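Local coordinates for multiple PDZ domain protein (Mus musculus, PDB 4XH7), which is probably a scaffold that gathers signalling partners, its fourth PDZ domain, the part crystallised here, belonging to a family that typically binds protein C-terminal tails, at residues 14-18 and 76-80; 30-36 and 63-69; 68-72 and 105-109; 79-84 and 95-100. One frame throughout, in Å; residues are numbered along the deposited sequence.

Contact 1 of 4, residues 14-18 and 76-80; sequences LLTKW and LLEVN
A classic beta bulge on the strand 75-79 meets the helix 5-22: L77 and E78 both face V106 of the adjoining strand 102-110, so both direct their CA-to-CB bonds at the helix. L77 makes the irregularity, with phi/psi of -113/-43°, before E78 returns to extended angles of -157/144°. The short helix and strand axes come within 10.7 Å at 136°, with the CA atoms of W18 and L77 8.2 Å apart. Here a helix preceding the first strand of a PDZ fold lies on the outer face of its sheet. W18 (chi1 m, chi2 98°) lays an indole face on L77, whose CB sits 3.8 Å from the six-membered ring centroid in a CH-pi contact. The indole edge gives a hydrogen bond from W18 NE1 to E78 OE2, 2.8 Å. All-trans K17 reaches that same oxygen, K17 NZ to E78 OE2 being a 2.8 Å salt bridge. Water 1 joins K17 NZ (3.2 Å) to E78 OE1 (2.8 Å), and L14 CD2 approaches E78 OE1 at 3.3 Å.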
loop_
_atom_site.group_PDB
_atom_site.type_symbol
_atom_site.label_atom_id
_atom_site.label_comp_id
_atom_site.label_asym_id
_atom_site.label_seq_id
_atom_site.Cartn_x
_atom_site.Cartn_y
_atom_site.Cartn_z
ATOM N N LEU A 14 -12.114 3.102 -3.654
ATOM C CA LEU A 14 -11.010 2.886 -2.714
ATOM C C LEU A 14 -10.353 4.199 -2.310
ATOM O O LEU A 14 -10.145 4.456 -1.117
ATOM C CB LEU A 14 -9.962 1.954 -3.310
ATOM C CG LEU A 14 -9.893 0.527 -2.828
ATOM C CD1 LEU A 14 -8.579 -0.037 -3.327
ATOM C CD2 LEU A 14 -10.023 0.447 -1.308
ATOM N N LEU A 15 -9.993 5.020 -3.302
ATOM C CA LEU A 15 -9.488 6.358 -3.042
ATOM C C LEU A 15 -10.437 7.140 -2.135
ATOM O O LEU A 15 -10.030 7.795 -1.168
ATOM C CB LEU A 15 -9.313 7.117 -4.356
ATOM C CG LEU A 15 -8.218 6.518 -5.207
ATOM C CD1 LEU A 15 -8.281 7.083 -6.631
ATOM C CD2 LEU A 15 -6.863 6.819 -4.546
ATOM N N THR A 16 -11.720 7.097 -2.473
ATOM C CA THR A 16 -12.687 7.891 -1.769
ATOM C C THR A 16 -12.819 7.440 -0.322
ATOM O O THR A 16 -12.894 8.270 0.572
ATOM C CB THR A 16 -14.059 7.827 -2.486
ATOM O OG1 THR A 16 -13.979 8.583 -3.699
ATOM C CG2 THR A 16 -15.114 8.427 -1.648
ATOM N N LYS A 17 -12.824 6.125 -0.110
ATOM C CA LYS A 17 -12.884 5.556 1.225
ATOM C C LYS A 17 -11.767 6.091 2.105
ATOM O O LYS A 17 -11.982 6.514 3.244
ATOM C CB LYS A 17 -12.793 4.024 1.142
ATOM C CG LYS A 17 -12.723 3.319 2.513
ATOM C CD LYS A 17 -12.411 1.824 2.306
ATOM C CE LYS A 17 -12.071 1.132 3.614
ATOM N NZ LYS A 17 -11.790 -0.308 3.373
ATOM N N TRP A 18 -10.556 6.051 1.571
ATOM C CA TRP A 18 -9.404 6.408 2.380
ATOM C C TRP A 18 -9.222 7.910 2.462
ATOM O O TRP A 18 -8.620 8.400 3.433
ATOM C CB TRP A 18 -8.130 5.694 1.856
ATOM C CG TRP A 18 -8.151 4.311 2.345
ATOM C CD1 TRP A 18 -8.571 3.198 1.666
ATOM C CD2 TRP A 18 -7.840 3.885 3.671
ATOM N NE1 TRP A 18 -8.498 2.086 2.489
ATOM C CE2 TRP A 18 -8.049 2.485 3.721
ATOM C CE3 TRP A 18 -7.361 4.547 4.812
ATOM C CZ2 TRP A 18 -7.790 1.721 4.870
ATOM C CZ3 TRP A 18 -7.124 3.781 5.969
ATOM C CH2 TRP A 18 -7.337 2.393 5.977
ATOM N N LEU A 76 1.607 2.699 4.665
ATOM C CA LEU A 76 0.741 1.591 4.251
ATOM C C LEU A 76 -0.631 1.690 4.910
ATOM O O LEU A 76 -0.701 1.816 6.121
ATOM C CB LEU A 76 1.362 0.261 4.647
ATOM C CG LEU A 76 2.720 -0.006 4.014
ATOM C CD1 LEU A 76 3.190 -1.365 4.552
ATOM C CD2 LEU A 76 2.626 -0.076 2.527
ATOM N N LEU A 77 -1.706 1.615 4.121
ATOM C CA LEU A 77 -3.066 1.689 4.685
ATOM C C LEU A 77 -3.895 0.405 4.590
ATOM O O LEU A 77 -4.560 0.027 5.560
ATOM C CB LEU A 77 -3.869 2.824 4.033
ATOM C CG LEU A 77 -3.231 4.203 4.197
ATOM C CD1 LEU A 77 -4.039 5.212 3.385
ATOM C CD2 LEU A 77 -3.120 4.606 5.676
ATOM N N GLU A 78 -3.853 -0.263 3.442
ATOM C CA GLU A 78 -4.734 -1.386 3.158
ATOM C C GLU A 78 -4.096 -2.260 2.072
ATOM O O GLU A 78 -3.428 -1.746 1.153
ATOM C CB GLU A 78 -6.103 -0.881 2.696
ATOM C CG GLU A 78 -7.102 -1.982 2.411
ATOM C CD GLU A 78 -8.406 -1.438 1.820
ATOM O OE1 GLU A 78 -8.724 -1.813 0.671
ATOM O OE2 GLU A 78 -9.109 -0.685 2.526
ATOM N N VAL A 79 -4.260 -3.583 2.161
ATOM C CA VAL A 79 -3.787 -4.426 1.031
ATOM C C VAL A 79 -4.882 -5.447 0.767
ATOM O O VAL A 79 -5.331 -6.098 1.721
ATOM C CB VAL A 79 -2.455 -5.180 1.309
ATOM C CG1 VAL A 79 -1.260 -4.246 1.213
ATOM C CG2 VAL A 79 -2.454 -5.869 2.674
ATOM N N ASN A 80 -5.315 -5.582 -0.486
ATOM C CA ASN A 80 -6.400 -6.519 -0.826
ATOM C C ASN A 80 -7.584 -6.480 0.159
ATOM O O ASN A 80 -8.092 -7.532 0.603
ATOM C CB ASN A 80 -5.844 -7.935 -0.920
ATOM C CG ASN A 80 -5.054 -8.131 -2.182
ATOM O OD1 ASN A 80 -4.887 -7.182 -2.959
ATOM N ND2 ASN A 80 -4.580 -9.351 -2.420
HETATM O O HOH W 1 -11.486 -2.073 0.773
#

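Contact 2 of 4, residues 30-36 and 63-69; sequences VAHVSKF and PVGHSGK
This is a partly buried strand-on-helix packing, in which the one-turn helix 63-67 lies against the edge strand 26-34 and the start of the loop beyond it. The short axes pass 7.2 Å apart at 134°, and the CA register runs backwards: A31 with K69 (5.8 Å), V33 with S67 (5.8 Å), K35 with P63 (5.4 Å). P63 opens the helix and packs on the strand end: V33 CG1 meets P63 CB at 3.6 Å, S34 O lies 3.5 Å from P63 CB, and P63 CG stands 3.9 Å from the F36 ring centroid in a CH-pi contact over its face. F36 (chi1 m) also brings CZ to 3.5 Å from H66 CE1, the two rings lying obliquely at 54°. V33, a t rotamer, adds CG2 to V64 CG2 at 4.2 Å. Water 3 links the backbones, accepting from S34 N (3.0 Å) and donating to P63 O (2.8 Å). G68, at phi 83°, is the first residue out of the helix, and K69 after it packs on A31, CB to CB at 3.8 Å. The arrangement is that of the PDZ fold: the short helix between its strands, here 63-67, packed beside the first strand, 26-34.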
loop_
_atom_site.group_PDB
_atom_site.type_symbol
_atom_site.label_atom_id
_atom_site.label_comp_id
_atom_site.label_asym_id
_atom_site.label_seq_id
_atom_site.Cartn_x
_atom_site.Cartn_y
_atom_site.Cartn_z
ATOM N N VAL A 30 -3.342 4.399 -4.965
ATOM C CA VAL A 30 -3.622 2.970 -5.139
ATOM C C VAL A 30 -2.613 2.362 -6.101
ATOM O O VAL A 30 -2.393 2.897 -7.194
ATOM C CB VAL A 30 -5.068 2.741 -5.645
ATOM C CG1 VAL A 30 -5.333 1.257 -5.942
ATOM C CG2 VAL A 30 -6.036 3.191 -4.574
ATOM N N ALA A 31 -1.981 1.254 -5.706
ATOM C CA ALA A 31 -1.026 0.590 -6.603
ATOM C C ALA A 31 -1.468 -0.835 -6.870
ATOM O O ALA A 31 -1.823 -1.551 -5.949
ATOM C CB ALA A 31 0.372 0.597 -6.009
ATOM N N HIS A 32 -1.437 -1.245 -8.136
ATOM C CA HIS A 32 -1.703 -2.642 -8.462
ATOM C C HIS A 32 -0.369 -3.313 -8.701
ATOM O O HIS A 32 0.402 -2.927 -9.608
ATOM C CB HIS A 32 -2.627 -2.742 -9.675
ATOM C CG HIS A 32 -3.950 -2.098 -9.441
ATOM N ND1 HIS A 32 -4.249 -0.833 -9.896
ATOM C CD2 HIS A 32 -5.036 -2.520 -8.753
ATOM C CE1 HIS A 32 -5.473 -0.508 -9.514
ATOM N NE2 HIS A 32 -5.971 -1.511 -8.812
ATOM N N VAL A 33 -0.075 -4.287 -7.858
ATOM C CA VAL A 33 1.239 -4.902 -7.839
ATOM C C VAL A 33 1.075 -6.374 -8.181
ATOM O O VAL A 33 0.093 -6.990 -7.776
ATOM C CB VAL A 33 1.884 -4.735 -6.434
ATOM C CG1 VAL A 33 3.214 -5.482 -6.314
ATOM C CG2 VAL A 33 2.124 -3.259 -6.149
ATOM N N SER A 34 2.019 -6.925 -8.936
ATOM C CA SER A 34 2.062 -8.369 -9.164
ATOM C C SER A 34 3.387 -8.930 -8.706
ATOM O O SER A 34 4.447 -8.515 -9.191
ATOM C CB SER A 34 1.847 -8.684 -10.646
ATOM O OG SER A 34 0.512 -8.361 -10.995
ATOM N N LYS A 35 3.327 -9.825 -7.731
ATOM C CA LYS A 35 4.539 -10.460 -7.247
ATOM C C LYS A 35 5.079 -11.386 -8.333
ATOM O O LYS A 35 4.334 -11.826 -9.201
ATOM C CB LYS A 35 4.267 -11.216 -5.956
ATOM C CG LYS A 35 4.149 -10.292 -4.763
ATOM C CD LYS A 35 3.289 -10.868 -3.659
ATOM C CE LYS A 35 3.774 -12.212 -3.223
ATOM N NZ LYS A 35 3.064 -12.663 -2.018
ATOM N N PHE A 36 6.380 -11.649 -8.293
ATOM C CA PHE A 36 7.038 -12.409 -9.356
ATOM C C PHE A 36 6.813 -13.924 -9.173
ATOM O O PHE A 36 6.961 -14.705 -10.121
ATOM C CB PHE A 36 8.534 -12.096 -9.373
ATOM C CG PHE A 36 8.866 -10.645 -9.685
ATOM C CD1 PHE A 36 7.944 -9.803 -10.299
ATOM C CD2 PHE A 36 10.109 -10.135 -9.354
ATOM C CE1 PHE A 36 8.268 -8.472 -10.580
ATOM C CE2 PHE A 36 10.450 -8.832 -9.628
ATOM C CZ PHE A 36 9.523 -7.985 -10.250
ATOM N N PRO A 63 8.603 -5.993 -7.350
ATOM C CA PRO A 63 7.202 -5.818 -7.760
ATOM C C PRO A 63 6.669 -4.401 -7.530
ATOM O O PRO A 63 6.042 -3.833 -8.425
ATOM C CB PRO A 63 6.455 -6.820 -6.876
ATOM C CG PRO A 63 7.499 -7.941 -6.694
ATOM C CD PRO A 63 8.816 -7.233 -6.582
ATOM N N VAL A 64 6.879 -3.848 -6.338
ATOM C CA VAL A 64 6.367 -2.487 -6.086
ATOM C C VAL A 64 7.076 -1.468 -6.994
ATOM O O VAL A 64 6.435 -0.531 -7.533
ATOM C CB VAL A 64 6.523 -2.123 -4.612
ATOM C CG1 VAL A 64 6.311 -0.627 -4.407
ATOM C CG2 VAL A 64 5.533 -2.929 -3.749
ATOM N N GLY A 65 8.387 -1.653 -7.203
ATOM C CA GLY A 65 9.115 -0.777 -8.109
ATOM C C GLY A 65 8.543 -0.847 -9.526
ATOM O O GLY A 65 8.441 0.177 -10.229
ATOM N N HIS A 66 8.132 -2.049 -9.939
ATOM C CA HIS A 66 7.574 -2.208 -11.277
ATOM C C HIS A 66 6.246 -1.492 -11.422
ATOM O O HIS A 66 5.919 -1.007 -12.517
ATOM C CB HIS A 66 7.400 -3.678 -11.630
ATOM C CG HIS A 66 8.677 -4.349 -12.038
ATOM N ND1 HIS A 66 8.709 -5.478 -12.827
ATOM C CD2 HIS A 66 9.967 -4.058 -11.744
ATOM C CE1 HIS A 66 9.967 -5.840 -13.028
ATOM N NE2 HIS A 66 10.751 -4.998 -12.380
ATOM N N SER A 67 5.476 -1.421 -10.341
ATOM C CA SER A 67 4.236 -0.631 -10.365
ATOM C C SER A 67 4.513 0.858 -10.550
ATOM O O SER A 67 3.790 1.544 -11.273
ATOM C CB SER A 67 3.424 -0.833 -9.090
ATOM O OG SER A 67 2.730 0.363 -8.809
ATOM N N GLY A 68 5.549 1.369 -9.895
ATOM C CA GLY A 68 5.937 2.752 -10.086
ATOM C C GLY A 68 5.177 3.791 -9.262
ATOM O O GLY A 68 5.583 4.941 -9.230
ATOM N N LYS A 69 4.099 3.375 -8.602
ATOM C CA LYS A 69 3.220 4.291 -7.895
ATOM C C LYS A 69 3.647 4.648 -6.481
ATOM O O LYS A 69 3.168 5.650 -5.917
ATOM C CB LYS A 69 1.819 3.677 -7.788
ATOM C CG LYS A 69 1.116 3.396 -9.102
ATOM C CD LYS A 69 0.591 4.663 -9.700
ATOM C CE LYS A 69 -0.365 4.362 -10.829
ATOM N NZ LYS A 69 -0.426 5.513 -11.766
HETATM O O HOH W 2 -0.391 0.358 -10.207
HETATM O O HOH W 3 4.110 -5.074 -10.006
#

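Contact 3 of 4, residues 68-72 and 105-109; sequences GKLFS and MVCCR
L70 of the loop meets M105 and C107 in the apolar half of this contact, and R109 supplies the polar half. These three strand residues alternate along 105-109, all directing CB toward the loop 68-72; V106 and C108 point away. The CA register pairs L70 with C107 (7.7 Å) and F71 with R109 (9.0 Å). L70 is m,t, which sends its methyls down to the strand: L70 CD1 reaches M105 CE at 3.7 Å, with M105 curled back by chi3 p, and L70 CD2 reaches C107 SG at 3.8 Å, C107 being m. R109 takes chi1 p, chi2 t, chi3 p, so its guanidinium turns its edge to the loop backbone; R109 NH1 donates to K69 O at 3.2 Å (144°) and forms a salt bridge with D74. R109 NH1 also lies 3.4 Å from F71 CD1, at the ring edge (F71 chi1 m). Water 4 donates to K69 O (2.8 Å) and accepts from R109 NH2 (3.2 Å). With V64 and A31 also touching it, L70 packs into the interior on the inner face of the sheet, as in the PDZ fold.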
loop_
_atom_site.group_PDB
_atom_site.type_symbol
_atom_site.label_atom_id
_atom_site.label_comp_id
_atom_site.label_asym_id
_atom_site.label_seq_id
_atom_site.Cartn_x
_atom_site.Cartn_y
_atom_site.Cartn_z
ATOM N N GLY A 68 5.549 1.369 -9.895
ATOM C CA GLY A 68 5.937 2.752 -10.086
ATOM C C GLY A 68 5.177 3.791 -9.262
ATOM O O GLY A 68 5.583 4.941 -9.230
ATOM N N LYS A 69 4.099 3.375 -8.602
ATOM C CA LYS A 69 3.220 4.291 -7.895
ATOM C C LYS A 69 3.647 4.648 -6.481
ATOM O O LYS A 69 3.168 5.650 -5.917
ATOM C CB LYS A 69 1.819 3.677 -7.788
ATOM C CG LYS A 69 1.116 3.396 -9.102
ATOM C CD LYS A 69 0.591 4.663 -9.700
ATOM C CE LYS A 69 -0.365 4.362 -10.829
ATOM N NZ LYS A 69 -0.426 5.513 -11.766
ATOM N N LEU A 70 4.431 3.773 -5.862
ATOM C CA LEU A 70 4.752 3.930 -4.456
ATOM C C LEU A 70 6.197 4.371 -4.264
ATOM O O LEU A 70 7.106 3.930 -4.973
ATOM C CB LEU A 70 4.495 2.620 -3.708
ATOM C CG LEU A 70 3.074 2.078 -3.796
ATOM C CD1 LEU A 70 2.885 0.838 -2.944
ATOM C CD2 LEU A 70 2.038 3.126 -3.361
ATOM N N PHE A 71 6.407 5.243 -3.292
ATOM C CA PHE A 71 7.709 5.843 -3.028
ATOM C C PHE A 71 8.142 5.643 -1.589
ATOM O O PHE A 71 7.304 5.461 -0.699
ATOM C CB PHE A 71 7.665 7.362 -3.310
ATOM C CG PHE A 71 7.482 7.702 -4.766
ATOM C CD1 PHE A 71 6.237 7.575 -5.358
ATOM C CD2 PHE A 71 8.553 8.136 -5.533
ATOM C CE1 PHE A 71 6.032 7.875 -6.706
ATOM C CE2 PHE A 71 8.369 8.441 -6.879
ATOM C CZ PHE A 71 7.115 8.290 -7.471
ATOM N N SER A 72 9.454 5.660 -1.342
ATOM C CA SER A 72 9.933 5.721 0.037
ATOM C C SER A 72 9.192 6.808 0.805
ATOM O O SER A 72 8.931 7.894 0.277
ATOM C CB SER A 72 11.437 6.013 0.086
ATOM O OG SER A 72 11.684 7.328 -0.381
ATOM N N MET A 105 -2.673 -2.302 -3.347
ATOM C CA MET A 105 -2.129 -1.658 -2.155
ATOM C C MET A 105 -2.696 -0.288 -2.097
ATOM O O MET A 105 -2.699 0.405 -3.119
ATOM C CB MET A 105 -0.599 -1.570 -2.228
ATOM C CG MET A 105 0.065 -2.919 -2.319
ATOM S SD MET A 105 1.874 -2.754 -2.287
ATOM C CE MET A 105 2.087 -1.948 -0.688
ATOM N N VAL A 106 -3.149 0.150 -0.920
ATOM C CA VAL A 106 -3.514 1.545 -0.745
ATOM C C VAL A 106 -2.531 2.148 0.229
ATOM O O VAL A 106 -2.337 1.597 1.323
ATOM C CB VAL A 106 -4.946 1.731 -0.169
ATOM C CG1 VAL A 106 -5.306 3.259 -0.022
ATOM C CG2 VAL A 106 -5.980 0.965 -1.011
ATOM N N CYS A 107 -1.927 3.268 -0.159
ATOM C CA CYS A 107 -0.973 3.986 0.706
ATOM C C CYS A 107 -1.288 5.455 0.742
ATOM O O CYS A 107 -2.159 5.933 0.005
ATOM C CB CYS A 107 0.468 3.844 0.198
ATOM S SG CYS A 107 1.074 2.124 0.154
ATOM N N CYS A 108 -0.580 6.207 1.584
ATOM C CA CYS A 108 -0.728 7.675 1.514
ATOM C C CYS A 108 0.559 8.389 1.816
ATOM O O CYS A 108 1.550 7.785 2.275
ATOM C CB CYS A 108 -1.822 8.168 2.474
ATOM S SG CYS A 108 -1.462 7.838 4.213
ATOM N N ARG A 109 0.599 9.667 1.459
ATOM C CA ARG A 109 1.762 10.502 1.821
ATOM C C ARG A 109 1.210 11.863 2.268
ATOM O O ARG A 109 0.154 12.262 1.823
ATOM C CB ARG A 109 2.774 10.632 0.656
ATOM C CG ARG A 109 2.193 11.204 -0.656
ATOM C CD ARG A 109 3.265 11.115 -1.797
ATOM N NE ARG A 109 3.443 9.743 -2.235
ATOM C CZ ARG A 109 3.078 9.248 -3.410
ATOM N NH1 ARG A 109 3.291 7.963 -3.659
ATOM N NH2 ARG A 109 2.532 10.031 -4.337
HETATM O O HOH W 4 2.113 8.062 -6.845
#

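Contact 4 of 4, residues 79-84 and 95-100; sequences VNGINL and ILKELP
Side chains of a tight hairpin interlock with those at the C-terminal end of the helix 89-97. The hairpin turns through a type I' turn from V79 to I82, with N80 at phi/psi 44/45° and G81 at 80/-4°; V79 N to I82 O (3.0 Å) and I82 N to V79 O (2.8 Å) close it. V79, I82 and L84 all send CB toward the helix and leave a hollow between them. I95 is the bump that fills it: I95 CG2 sits 3.6 Å from V79 CG2 and 3.9 Å from L84 CD2, while the chi2 t arm carries I95 CD1 out to I82 CG2 at 3.7 Å and N83 O at 4.0 Å. V79 in turn fits between I95, L96 and L99, with V79 CG1 4.0 Å from L96 CD2 and V79 CG2 4.0 Å from L99 CD2. L96 CD2 also reaches L84 CD1 at 4.3 Å. Beyond the helix the chain extends at L99 (-65/143°), and the flat N80 amide lies against it, N80 ND2 being 3.5 Å from P100 CG and 3.9 Å from L99 CD2; that amide is hydrogen-bonded to the backbone of D102 and T104. The helix thus rests on the hairpin joining strands 75-79 and 82-83, with strand 102-110 alongside through M105 and V103; by analogy with other PDZ domains, this helix and strand 44-49 probably flank the peptide groove.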
loop_
_atom_site.group_PDB
_atom_site.type_symbol
_atom_site.label_atom_id
_atom_site.label_comp_id
_atom_site.label_asym_id
_atom_site.label_seq_id
_atom_site.Cartn_x
_atom_site.Cartn_y
_atom_site.Cartn_z
ATOM N N VAL A 79 -4.260 -3.583 2.161
ATOM C CA VAL A 79 -3.787 -4.426 1.031
ATOM C C VAL A 79 -4.882 -5.447 0.767
ATOM O O VAL A 79 -5.331 -6.098 1.721
ATOM C CB VAL A 79 -2.455 -5.180 1.309
ATOM C CG1 VAL A 79 -1.260 -4.246 1.213
ATOM C CG2 VAL A 79 -2.454 -5.869 2.674
ATOM N N ASN A 80 -5.315 -5.582 -0.486
ATOM C CA ASN A 80 -6.400 -6.519 -0.826
ATOM C C ASN A 80 -7.584 -6.480 0.159
ATOM O O ASN A 80 -8.092 -7.532 0.603
ATOM C CB ASN A 80 -5.844 -7.935 -0.920
ATOM C CG ASN A 80 -5.054 -8.131 -2.182
ATOM O OD1 ASN A 80 -4.887 -7.182 -2.959
ATOM N ND2 ASN A 80 -4.580 -9.351 -2.420
ATOM N N GLY A 81 -7.993 -5.266 0.505
ATOM C CA GLY A 81 -9.133 -5.056 1.381
ATOM C C GLY A 81 -8.895 -5.224 2.868
ATOM O O GLY A 81 -9.800 -4.965 3.662
ATOM N N ILE A 82 -7.687 -5.637 3.246
ATOM C CA ILE A 82 -7.330 -5.863 4.645
ATOM C C ILE A 82 -6.666 -4.613 5.242
ATOM O O ILE A 82 -5.670 -4.092 4.708
ATOM C CB ILE A 82 -6.364 -7.044 4.770
ATOM C CG1 ILE A 82 -6.972 -8.310 4.139
ATOM C CG2 ILE A 82 -5.938 -7.261 6.222
ATOM C CD1 ILE A 82 -5.950 -9.378 3.819
ATOM N N ASN A 83 -7.203 -4.130 6.344
ATOM C CA ASN A 83 -6.676 -2.919 6.962
ATOM C C ASN A 83 -5.281 -3.096 7.536
ATOM O O ASN A 83 -5.003 -4.107 8.195
ATOM C CB ASN A 83 -7.598 -2.467 8.101
ATOM C CG ASN A 83 -7.067 -1.239 8.795
ATOM O OD1 ASN A 83 -7.062 -0.175 8.201
ATOM N ND2 ASN A 83 -6.559 -1.383 10.032
ATOM N N LEU A 84 -4.415 -2.102 7.315
ATOM C CA LEU A 84 -3.119 -2.094 7.956
ATOM C C LEU A 84 -2.946 -0.920 8.914
ATOM O O LEU A 84 -2.111 -0.980 9.824
ATOM C CB LEU A 84 -1.999 -2.061 6.894
ATOM C CG LEU A 84 -1.980 -3.213 5.896
ATOM C CD1 LEU A 84 -0.947 -2.907 4.787
ATOM C CD2 LEU A 84 -1.653 -4.498 6.605
ATOM N N ILE A 95 0.220 -10.145 7.581
ATOM C CA ILE A 95 -0.711 -9.871 6.487
ATOM C C ILE A 95 0.057 -9.745 5.151
ATOM O O ILE A 95 -0.336 -10.339 4.143
ATOM C CB ILE A 95 -1.539 -8.593 6.758
ATOM C CG1 ILE A 95 -2.597 -8.846 7.859
ATOM C CG2 ILE A 95 -2.251 -8.152 5.461
ATOM C CD1 ILE A 95 -3.151 -7.580 8.565
ATOM N N LEU A 96 1.156 -8.986 5.117
ATOM C CA LEU A 96 1.916 -8.820 3.875
ATOM C C LEU A 96 2.477 -10.166 3.390
ATOM O O LEU A 96 2.483 -10.463 2.188
ATOM C CB LEU A 96 3.060 -7.810 4.057
ATOM C CG LEU A 96 2.564 -6.397 4.386
ATOM C CD1 LEU A 96 3.736 -5.509 4.753
ATOM C CD2 LEU A 96 1.795 -5.777 3.213
ATOM N N LYS A 97 2.948 -10.985 4.323
ATOM C CA LYS A 97 3.552 -12.276 3.926
ATOM C C LYS A 97 2.552 -13.212 3.269
ATOM O O LYS A 97 2.921 -14.032 2.423
ATOM C CB LYS A 97 4.167 -12.980 5.142
ATOM C CG LYS A 97 5.502 -12.400 5.555
ATOM N N GLU A 98 1.299 -13.119 3.667
ATOM C CA GLU A 98 0.262 -14.043 3.224
ATOM C C GLU A 98 -0.443 -13.607 1.951
ATOM O O GLU A 98 -1.413 -14.239 1.527
ATOM C CB GLU A 98 -0.787 -14.218 4.323
ATOM C CG GLU A 98 -0.273 -14.954 5.561
ATOM N N LEU A 99 -0.002 -12.498 1.373
ATOM C CA LEU A 99 -0.643 -11.987 0.166
ATOM C C LEU A 99 -0.468 -12.945 -1.016
ATOM O O LEU A 99 0.586 -13.548 -1.181
ATOM C CB LEU A 99 -0.060 -10.616 -0.201
ATOM C CG LEU A 99 -0.542 -9.523 0.750
ATOM C CD1 LEU A 99 0.248 -8.276 0.481
ATOM C CD2 LEU A 99 -2.043 -9.286 0.552
ATOM N N PRO A 100 -1.508 -13.054 -1.853
ATOM C CA PRO A 100 -1.389 -13.766 -3.132
ATOM C C PRO A 100 -0.557 -12.990 -4.150
ATOM O O PRO A 100 -0.057 -11.907 -3.847
ATOM C CB PRO A 100 -2.835 -13.863 -3.587
ATOM C CG PRO A 100 -3.411 -12.543 -3.131
ATOM C CD PRO A 100 -2.822 -12.392 -1.722
#

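Strand 102-110 explains much of the layout: V106 faces the helix 5-22 of contact 1, while M105 and C107 face inward to L70 of contact 3. Contact 1 is the buried one, yet it carries a salt bridge; contacts 2, 3 and 4 are partly buried. Contact 4 is essentially apolar, contact 2 adds bridging water to packing, and contact 3 pairs a leucine in the interior with an arginine bonded to the loop backbone and to D74. Contacts 2 and 3 share G68 and K69, contacts 1 and 4 share V79 and N80, and M105 CG to V79 CG1 (4.0 Å) joins 3 to 4. All four reach the same sheet, contact 2 through the edge strand 26-34 and contact 4 through the hairpin at its other side.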